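Local coordinates for periplasmic protein (Legionella pneumophila subsp. pneumophila, PDB 4FGO) that binds calcium and probably acts as a periplasmic cysteine proteinase of the bacterial transglutaminase-like family, at residues Ala67-Trp72 / Asp85-Ala90; Arg108-Ala113 / Val156-Ala161. All coordinates share one frame; numbering follows the deposited sequence.

How the interactions relate
The two contacts lie with their centres about 12 Å apart and follow each other along the chain: both segments of interaction 1 precede those of interaction 2. Interaction 1 ties the loop ahead of helix 75-81 to the start of helix 86-99 around a calcium ion. That helix runs on toward strand 107-114, which interaction 2 pairs with strand 153-160 in the antiparallel sheet. The contacts touch directly, Trp-72 CH2 lying 3.4 Å from Phe-159 CE1 and Ala-90 O 3.5 Å from Ile-109 CD1. The calcium site is thus packed against the sheet through an aromatic pair and the first turns of the helix, joining the helical and sheet parts of the fold.

Interaction 1 (Ala67-Trp72 / Asp85-Ala90); sequences ASDDYW and DCEDFA. With CA (calcium ion), chain B.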
ATOM      1  N   ALA A  67       2.958 -15.491  -7.823  1.00 64.12           N
ATOM      2  CA  ALA A  67       2.708 -14.074  -7.607  1.00 62.66           C
ATOM      3  C   ALA A  67       1.947 -13.822  -6.310  1.00 58.36           C
ATOM      4  O   ALA A  67       2.395 -14.173  -5.223  1.00 61.98           O
ATOM      5  CB  ALA A  67       1.954 -13.479  -8.796  1.00 60.35           C
ATOM      6  N   SER A  68       0.793 -13.189  -6.441  1.00 51.93           N
ATOM      7  CA  SER A  68      -0.051 -12.886  -5.306  1.00 50.92           C
ATOM      8  C   SER A  68      -0.836 -14.133  -4.905  1.00 49.39           C
ATOM      9  O   SER A  68      -1.098 -14.987  -5.746  1.00 48.21           O
ATOM     10  CB  SER A  68      -1.018 -11.778  -5.712  1.00 51.07           C
ATOM     11  OG  SER A  68      -0.322 -10.739  -6.386  1.00 57.66           O
ATOM     12  N   ASP A  69      -1.191 -14.251  -3.627  1.00 46.66           N
ATOM     13  CA  ASP A  69      -2.175 -15.257  -3.225  1.00 48.58           C
ATOM     14  C   ASP A  69      -3.548 -14.572  -3.203  1.00 47.68           C
ATOM     15  O   ASP A  69      -3.716 -13.463  -3.723  1.00 44.53           O
ATOM     16  CB  ASP A  69      -1.832 -15.888  -1.864  1.00 51.11           C
ATOM     17  CG  ASP A  69      -1.807 -14.871  -0.737  1.00 53.65           C
ATOM     18  OD1 ASP A  69      -2.326 -13.774  -0.947  1.00 44.72           O
ATOM     19  OD2 ASP A  69      -1.305 -15.159   0.362  1.00 49.35           O
ATOM     20  N   ASP A  70      -4.516 -15.196  -2.552  1.00 48.04           N
ATOM     21  CA  ASP A  70      -5.857 -14.618  -2.503  1.00 56.05           C
ATOM     22  C   ASP A  70      -6.195 -13.899  -1.177  1.00 53.94           C
ATOM     23  O   ASP A  70      -7.363 -13.657  -0.856  1.00 55.80           O
ATOM     24  CB  ASP A  70      -6.873 -15.701  -2.846  1.00 59.59           C
ATOM     25  CG  ASP A  70      -6.694 -16.214  -4.281  1.00 65.31           C
ATOM     26  OD1 ASP A  70      -6.791 -17.441  -4.510  1.00 59.03           O
ATOM     27  OD2 ASP A  70      -6.433 -15.375  -5.180  1.00 70.06           O
ATOM     28  N   TYR A  71      -5.163 -13.549  -0.418  1.00 44.12           N
ATOM     29  CA  TYR A  71      -5.357 -13.091   0.953  1.00 45.20           C
ATOM     30  C   TYR A  71      -4.693 -11.759   1.277  1.00 46.11           C
ATOM     31  O   TYR A  71      -3.508 -11.703   1.491  1.00 49.43           O
ATOM     32  CB  TYR A  71      -4.800 -14.139   1.900  1.00 50.70           C
ATOM     33  CG  TYR A  71      -4.838 -13.767   3.366  1.00 50.67           C
ATOM     34  CD1 TYR A  71      -3.680 -13.367   4.037  1.00 46.71           C
ATOM     35  CD2 TYR A  71      -6.018 -13.855   4.093  1.00 47.83           C
ATOM     36  CE1 TYR A  71      -3.708 -13.053   5.385  1.00 48.03           C
ATOM     37  CE2 TYR A  71      -6.056 -13.544   5.441  1.00 51.33           C
ATOM     38  CZ  TYR A  71      -4.900 -13.145   6.084  1.00 55.62           C
ATOM     39  OH  TYR A  71      -4.943 -12.839   7.425  1.00 58.73           O
ATOM     40  N   TRP A  72      -5.457 -10.686   1.375  1.00 40.79           N
ATOM     41  CA  TRP A  72      -4.866  -9.387   1.709  1.00 45.78           C
ATOM     42  C   TRP A  72      -4.331  -9.343   3.162  1.00 43.84           C
ATOM     43  O   TRP A  72      -5.116  -9.340   4.111  1.00 43.45           O
ATOM     44  CB  TRP A  72      -5.919  -8.306   1.475  1.00 44.90           C
ATOM     45  CG  TRP A  72      -6.271  -8.126   0.026  1.00 46.31           C
ATOM     46  CD1 TRP A  72      -5.605  -8.652  -1.053  1.00 50.53           C
ATOM     47  CD2 TRP A  72      -7.362  -7.360  -0.513  1.00 48.84           C
ATOM     48  NE1 TRP A  72      -6.219  -8.269  -2.223  1.00 48.11           N
ATOM     49  CE2 TRP A  72      -7.298  -7.481  -1.924  1.00 48.64           C
ATOM     50  CE3 TRP A  72      -8.389  -6.594   0.055  1.00 40.27           C
ATOM     51  CZ2 TRP A  72      -8.220  -6.860  -2.773  1.00 42.76           C
ATOM     52  CZ3 TRP A  72      -9.305  -5.974  -0.792  1.00 38.64           C
ATOM     53  CH2 TRP A  72      -9.215  -6.115  -2.191  1.00 40.18           C
ATOM     54  N   ASP A  85       3.209 -10.206  -0.252  1.00 49.41           N
ATOM     55  CA  ASP A  85       3.288 -10.115  -1.719  1.00 46.71           C
ATOM     56  C   ASP A  85       2.890  -8.729  -2.242  1.00 43.99           C
ATOM     57  O   ASP A  85       2.633  -7.806  -1.452  1.00 39.75           O
ATOM     58  CB  ASP A  85       2.544 -11.264  -2.432  1.00 46.43           C
ATOM     59  CG  ASP A  85       1.055 -11.259  -2.170  1.00 42.42           C
ATOM     60  OD1 ASP A  85       0.456 -10.162  -2.076  1.00 44.21           O
ATOM     61  OD2 ASP A  85       0.485 -12.362  -2.045  1.00 46.82           O
ATOM     62  N   CYS A  86       2.869  -8.552  -3.560  1.00 42.98           N
ATOM     63  CA  CYS A  86       2.691  -7.198  -4.092  1.00 40.53           C
ATOM     64  C   CYS A  86       1.390  -6.533  -3.630  1.00 36.88           C
ATOM     65  O   CYS A  86       1.364  -5.325  -3.401  1.00 36.16           O
ATOM     66  CB  CYS A  86       2.803  -7.165  -5.617  1.00 42.61           C
ATOM     67  SG  CYS A  86       1.515  -8.158  -6.438  1.00 55.37           S
ATOM     68  N   GLU A  87       0.309  -7.305  -3.487  1.00 36.26           N
ATOM     69  CA  GLU A  87      -0.915  -6.724  -2.938  1.00 35.23           C
ATOM     70  C   GLU A  87      -0.673  -6.294  -1.493  1.00 34.41           C
ATOM     71  O   GLU A  87      -1.068  -5.208  -1.087  1.00 35.76           O
ATOM     72  CB  GLU A  87      -2.081  -7.713  -2.972  1.00 41.44           C
ATOM     73  CG  GLU A  87      -2.004  -8.707  -4.092  1.00 44.54           C
ATOM     74  CD  GLU A  87      -3.053  -9.810  -3.976  1.00 55.36           C
ATOM     75  OE1 GLU A  87      -2.951 -10.677  -3.052  1.00 55.30           O
ATOM     76  OE2 GLU A  87      -3.952  -9.816  -4.848  1.00 51.76           O
ATOM     77  N   ASP A  88      -0.027  -7.152  -0.717  1.00 34.85           N
ATOM     78  CA  ASP A  88       0.211  -6.851   0.685  1.00 40.17           C
ATOM     79  C   ASP A  88       1.079  -5.605   0.874  1.00 38.10           C
ATOM     80  O   ASP A  88       0.832  -4.804   1.778  1.00 40.77           O
ATOM     81  CB  ASP A  88       0.880  -8.027   1.365  1.00 41.83           C
ATOM     82  CG  ASP A  88       0.101  -9.287   1.211  1.00 43.21           C
ATOM     83  OD1 ASP A  88      -1.155  -9.229   1.338  1.00 38.77           O
ATOM     84  OD2 ASP A  88       0.746 -10.334   0.955  1.00 40.09           O
ATOM     85  N   PHE A  89       2.081  -5.448   0.012  1.00 41.00           N
ATOM     86  CA  PHE A  89       2.925  -4.253   0.008  1.00 47.28           C
ATOM     87  C   PHE A  89       2.094  -2.989  -0.210  1.00 43.83           C
ATOM     88  O   PHE A  89       2.226  -2.024   0.538  1.00 36.72           O
ATOM     89  CB  PHE A  89       4.009  -4.347  -1.073  1.00 43.55           C
ATOM     90  CG  PHE A  89       5.262  -5.041  -0.630  1.00 42.89           C
ATOM     91  CD1 PHE A  89       5.240  -6.369  -0.211  1.00 40.76           C
ATOM     92  CD2 PHE A  89       6.483  -4.367  -0.644  1.00 46.21           C
ATOM     93  CE1 PHE A  89       6.404  -7.000   0.195  1.00 47.59           C
ATOM     94  CE2 PHE A  89       7.650  -4.999  -0.254  1.00 45.96           C
ATOM     95  CZ  PHE A  89       7.619  -6.314   0.169  1.00 44.38           C
ATOM     96  N   ALA A  90       1.240  -3.003  -1.235  1.00 37.61           N
ATOM     97  CA  ALA A  90       0.406  -1.844  -1.541  1.00 36.55           C
ATOM     98  C   ALA A  90      -0.513  -1.505  -0.366  1.00 40.03           C
ATOM     99  O   ALA A  90      -0.787  -0.328  -0.103  1.00 38.49           O
ATOM    100  CB  ALA A  90      -0.417  -2.081  -2.806  1.00 34.55           C
TER
HETATM  101 CA    CA B 301      -1.502 -11.388  -0.299  1.00 54.01          CA
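The indole of Trp-72 presents its edge to Glu-87: the carboxylate carbon CD lies in the plane of the ring, while the carboxylate itself is turned 83° to it. Trp-72 NE1 is 3.8 Å from Glu-87 OE2, a contact and not a hydrogen bond. Lys-184 makes a cation-pi contact with the indole, and the Phe-159 ring meets it nearly parallel. The carboxylates of Asp-69 and Asp-85 stand almost square to one another and share the calcium ion, held by Asp-69 OD1 at 2.6 Å and Asp-85 OD2 at 2.8 Å. Tyr-71 O and both carboxylate oxygens of Asp-88 are further ligands. Glu-87, also seen to bind calcium in this protein, keeps OE1 farther off, 3.2 Å from the ion. This OE1 also comes within 3.0 Å of Asp-69 O, two acceptors whose closeness the nearby cation probably helps to offset. One hydrogen bond joins the segments directly, from the backbone N-H of Asp-69 to Asp-85 OD2, met from above the carboxylate plane (3.0 Å, 161° at the hydrogen). With CG of Asp-69 lodged between its backbone N and carbonyl carbon (chi1 61°), OD1 can serve the metal and also accept from Tyr-71 N in an Asx turn. On the helix side, Asp-85 is the N-cap and forms a capping box with Asp-88; Asp-85 N donates to the anti side of Asp-88 OD2 (2.7 Å). Ser-68 OG rests 3.2 Å from Cys-86 SG. The site therefore pins the loop between strand 58-59 and helix 75-81 onto the start of helix 86-99. Strand 119-126 comes against the same helix end, with His-121 and Met-122 touching Cys-86, while helix 183-192 touches the loop, Leu-188 against Trp-72 and Arg-191 against Tyr-71.

Interaction 2 (Arg108-Ala113 / Val156-Ala161); sequences RITYAA and VYSFNA
Strands 107-114 and 153-160 pair antiparallel through Ile-109 with Phe-159, Thr-110 with Ser-158 and Tyr-111 with Tyr-157, with a classic beta bulge at one end, where Val-156 and Tyr-157 both face Tyr-111. They are neighbours inside the six-stranded antiparallel sheet, flanked by strands 119-126 and 163-166. Backbone bonds carry the register. Ile-109 and Phe-159 exchange a reciprocal pair, and Tyr-111 N donates to Tyr-157 O (2.9 Å). At the bulge Tyr-111 O accepts strongly from Val-156 N (2.7 Å) but only weakly from Tyr-157 N. Beside these, Ser-158 CA makes a CA-H...O contact with Ile-109 O. The aromatic contacts gather on the face bearing Ile-109, Tyr-111, Tyr-157 and Phe-159. Tyr-157 CG sits between its own N and carbonyl carbon (chi1 66°), which lays the ring across to the other strand, where Tyr-111 CB rides over its centre as a CH-pi contact (3.7 Å to the centroid). The two tyrosine rings are near parallel, 16° between planes, but displaced so far that little of one lies over the other, with centroids 4.9 Å apart. Phe-159 takes the same first torsion (chi1 62°) and receives Ile-109 CB over one face, off its centre, while Ile-109 CG2 touches Phe-159 CZ (3.5 Å). Ile-109 continues on to Ala-90 and Ile-91 of helix 86-99, so this face meets that helix. Val-156 lies alongside Tyr-111, its CB 3.8 Å from Tyr-111 CD2. At the Asn-160 end, Arg-108, in cation-pi contact with Trp-165 and Tyr-127, packs CG against Asn-160 ND2; that amide bonds to Glu-162 N through OD1 and to Leu-107 O through ND2. On the face bearing Thr-110 and Ser-158, Thr-110 OG1, also hydrogen-bonded to Ser-125 OG, shares a hydrogen bond with Ser-158 OG at 2.9 Å.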
ATOM      1  N   ARG A 108      -5.173   4.972  -4.002  1.00 28.43           N
ATOM      2  CA  ARG A 108      -5.915   3.810  -4.519  1.00 29.28           C
ATOM      3  C   ARG A 108      -5.007   2.610  -4.729  1.00 28.46           C
ATOM      4  O   ARG A 108      -3.886   2.749  -5.191  1.00 31.63           O
ATOM      5  CB  ARG A 108      -6.585   4.131  -5.858  1.00 29.76           C
ATOM      6  CG  ARG A 108      -7.675   5.150  -5.749  1.00 31.49           C
ATOM      7  CD  ARG A 108      -8.365   5.450  -7.058  1.00 32.22           C
ATOM      8  NE  ARG A 108      -9.148   6.668  -6.862  1.00 37.32           N
ATOM      9  CZ  ARG A 108      -9.647   7.425  -7.832  1.00 40.06           C
ATOM     10  NH1 ARG A 108      -9.463   7.098  -9.109  1.00 37.50           N
ATOM     11  NH2 ARG A 108     -10.330   8.521  -7.510  1.00 38.58           N
ATOM     12  N   ILE A 109      -5.505   1.428  -4.399  1.00 30.31           N
ATOM     13  CA  ILE A 109      -4.772   0.211  -4.675  1.00 29.66           C
ATOM     14  C   ILE A 109      -5.125  -0.189  -6.110  1.00 27.18           C
ATOM     15  O   ILE A 109      -6.291  -0.240  -6.454  1.00 26.34           O
ATOM     16  CB  ILE A 109      -5.185  -0.879  -3.685  1.00 31.73           C
ATOM     17  CG1 ILE A 109      -5.011  -0.356  -2.245  1.00 38.51           C
ATOM     18  CG2 ILE A 109      -4.400  -2.143  -3.938  1.00 31.13           C
ATOM     19  CD1 ILE A 109      -3.989  -1.070  -1.441  1.00 43.00           C
ATOM     20  N   THR A 110      -4.117  -0.436  -6.938  1.00 31.55           N
ATOM     21  CA  THR A 110      -4.326  -0.600  -8.373  1.00 26.52           C
ATOM     22  C   THR A 110      -3.913  -1.992  -8.838  1.00 28.91           C
ATOM     23  O   THR A 110      -2.815  -2.457  -8.558  1.00 27.47           O
ATOM     24  CB  THR A 110      -3.516   0.447  -9.197  1.00 29.95           C
ATOM     25  OG1 THR A 110      -4.003   1.768  -8.916  1.00 27.52           O
ATOM     26  CG2 THR A 110      -3.651   0.180 -10.691  1.00 28.73           C
ATOM     27  N   TYR A 111      -4.813  -2.639  -9.560  1.00 31.65           N
ATOM     28  CA  TYR A 111      -4.544  -3.923 -10.184  1.00 32.12           C
ATOM     29  C   TYR A 111      -4.154  -3.656 -11.640  1.00 31.40           C
ATOM     30  O   TYR A 111      -4.958  -3.148 -12.422  1.00 34.71           O
ATOM     31  CB  TYR A 111      -5.809  -4.788 -10.088  1.00 27.43           C
ATOM     32  CG  TYR A 111      -5.717  -6.153 -10.764  1.00 39.07           C
ATOM     33  CD1 TYR A 111      -5.783  -7.330 -10.026  1.00 38.48           C
ATOM     34  CD2 TYR A 111      -5.591  -6.259 -12.144  1.00 40.28           C
ATOM     35  CE1 TYR A 111      -5.705  -8.576 -10.652  1.00 42.50           C
ATOM     36  CE2 TYR A 111      -5.492  -7.483 -12.772  1.00 38.48           C
ATOM     37  CZ  TYR A 111      -5.563  -8.643 -12.032  1.00 46.10           C
ATOM     38  OH  TYR A 111      -5.488  -9.861 -12.695  1.00 47.88           O
ATOM     39  N   ALA A 112      -2.933  -4.006 -12.014  1.00 34.67           N
ATOM     40  CA  ALA A 112      -2.463  -3.687 -13.361  1.00 36.64           C
ATOM     41  C   ALA A 112      -1.937  -4.902 -14.115  1.00 38.58           C
ATOM     42  O   ALA A 112      -1.448  -5.855 -13.510  1.00 43.94           O
ATOM     43  CB  ALA A 112      -1.386  -2.597 -13.296  1.00 31.20           C
ATOM     44  N   ALA A 113      -2.041  -4.870 -15.441  1.00 37.68           N
ATOM     45  CA  ALA A 113      -1.363  -5.854 -16.272  1.00 44.91           C
ATOM     46  C   ALA A 113       0.086  -5.416 -16.474  1.00 48.31           C
ATOM     47  O   ALA A 113       0.359  -4.283 -16.901  1.00 46.26           O
ATOM     48  CB  ALA A 113      -2.077  -6.016 -17.613  1.00 46.94           C
ATOM     49  N   VAL A 156      -6.109  -2.102 -14.686  1.00 33.60           N
ATOM     50  CA  VAL A 156      -7.378  -2.707 -15.023  1.00 30.31           C
ATOM     51  C   VAL A 156      -8.451  -2.160 -14.108  1.00 27.10           C
ATOM     52  O   VAL A 156      -9.558  -1.860 -14.551  1.00 32.62           O
ATOM     53  CB  VAL A 156      -7.329  -4.245 -14.892  1.00 32.75           C
ATOM     54  CG1 VAL A 156      -8.713  -4.854 -15.174  1.00 35.29           C
ATOM     55  CG2 VAL A 156      -6.265  -4.802 -15.830  1.00 32.95           C
ATOM     56  N   TYR A 157      -8.139  -2.035 -12.823  1.00 33.23           N
ATOM     57  CA  TYR A 157      -9.077  -1.419 -11.871  1.00 30.82           C
ATOM     58  C   TYR A 157      -8.365  -0.928 -10.617  1.00 28.92           C
ATOM     59  O   TYR A 157      -7.269  -1.357 -10.315  1.00 30.52           O
ATOM     60  CB  TYR A 157     -10.218  -2.371 -11.504  1.00 33.92           C
ATOM     61  CG  TYR A 157      -9.841  -3.622 -10.720  1.00 33.52           C
ATOM     62  CD1 TYR A 157      -9.750  -3.594  -9.329  1.00 34.95           C
ATOM     63  CD2 TYR A 157      -9.617  -4.838 -11.366  1.00 36.26           C
ATOM     64  CE1 TYR A 157      -9.430  -4.730  -8.602  1.00 36.15           C
ATOM     65  CE2 TYR A 157      -9.294  -5.988 -10.645  1.00 34.07           C
ATOM     66  CZ  TYR A 157      -9.200  -5.924  -9.262  1.00 39.94           C
ATOM     67  OH  TYR A 157      -8.879  -7.042  -8.524  1.00 41.71           O
ATOM     68  N   SER A 158      -8.988  -0.012  -9.887  1.00 27.45           N
ATOM     69  CA  SER A 158      -8.362   0.480  -8.673  1.00 26.60           C
ATOM     70  C   SER A 158      -9.410   0.592  -7.616  1.00 25.78           C
ATOM     71  O   SER A 158     -10.581   0.707  -7.924  1.00 28.57           O
ATOM     72  CB  SER A 158      -7.746   1.865  -8.905  1.00 26.85           C
ATOM     73  OG  SER A 158      -6.779   1.771  -9.906  1.00 31.90           O
ATOM     74  N   PHE A 159      -8.982   0.602  -6.362  1.00 26.26           N
ATOM     75  CA  PHE A 159      -9.942   0.647  -5.283  1.00 26.44           C
ATOM     76  C   PHE A 159      -9.357   1.213  -4.005  1.00 28.02           C
ATOM     77  O   PHE A 159      -8.123   1.269  -3.804  1.00 30.10           O
ATOM     78  CB  PHE A 159     -10.518  -0.753  -5.030  1.00 27.61           C
ATOM     79  CG  PHE A 159      -9.485  -1.753  -4.600  1.00 31.60           C
ATOM     80  CD1 PHE A 159      -9.236  -1.982  -3.246  1.00 34.26           C
ATOM     81  CD2 PHE A 159      -8.732  -2.441  -5.544  1.00 31.97           C
ATOM     82  CE1 PHE A 159      -8.257  -2.886  -2.849  1.00 32.09           C
ATOM     83  CE2 PHE A 159      -7.773  -3.365  -5.157  1.00 31.67           C
ATOM     84  CZ  PHE A 159      -7.536  -3.588  -3.806  1.00 35.12           C
ATOM     85  N   ASN A 160     -10.259   1.684  -3.154  1.00 36.09           N
ATOM     86  CA  ASN A 160      -9.893   2.116  -1.814  1.00 40.64           C
ATOM     87  C   ASN A 160     -11.109   2.023  -0.914  1.00 44.34           C
ATOM     88  O   ASN A 160     -12.091   1.346  -1.245  1.00 41.49           O
ATOM     89  CB  ASN A 160      -9.209   3.507  -1.785  1.00 34.43           C
ATOM     90  CG  ASN A 160     -10.107   4.639  -2.276  1.00 34.80           C
ATOM     91  OD1 ASN A 160     -11.328   4.495  -2.383  1.00 35.95           O
ATOM     92  ND2 ASN A 160      -9.491   5.785  -2.575  1.00 31.71           N
ATOM     93  N   ALA A 161     -11.049   2.696   0.221  1.00 46.18           N
ATOM     94  CA  ALA A 161     -12.128   2.606   1.186  1.00 48.99           C
ATOM     95  C   ALA A 161     -13.420   3.198   0.630  1.00 49.57           C
ATOM     96  O   ALA A 161     -14.485   2.992   1.197  1.00 51.52           O
ATOM     97  CB  ALA A 161     -11.731   3.315   2.482  1.00 49.46           C
TER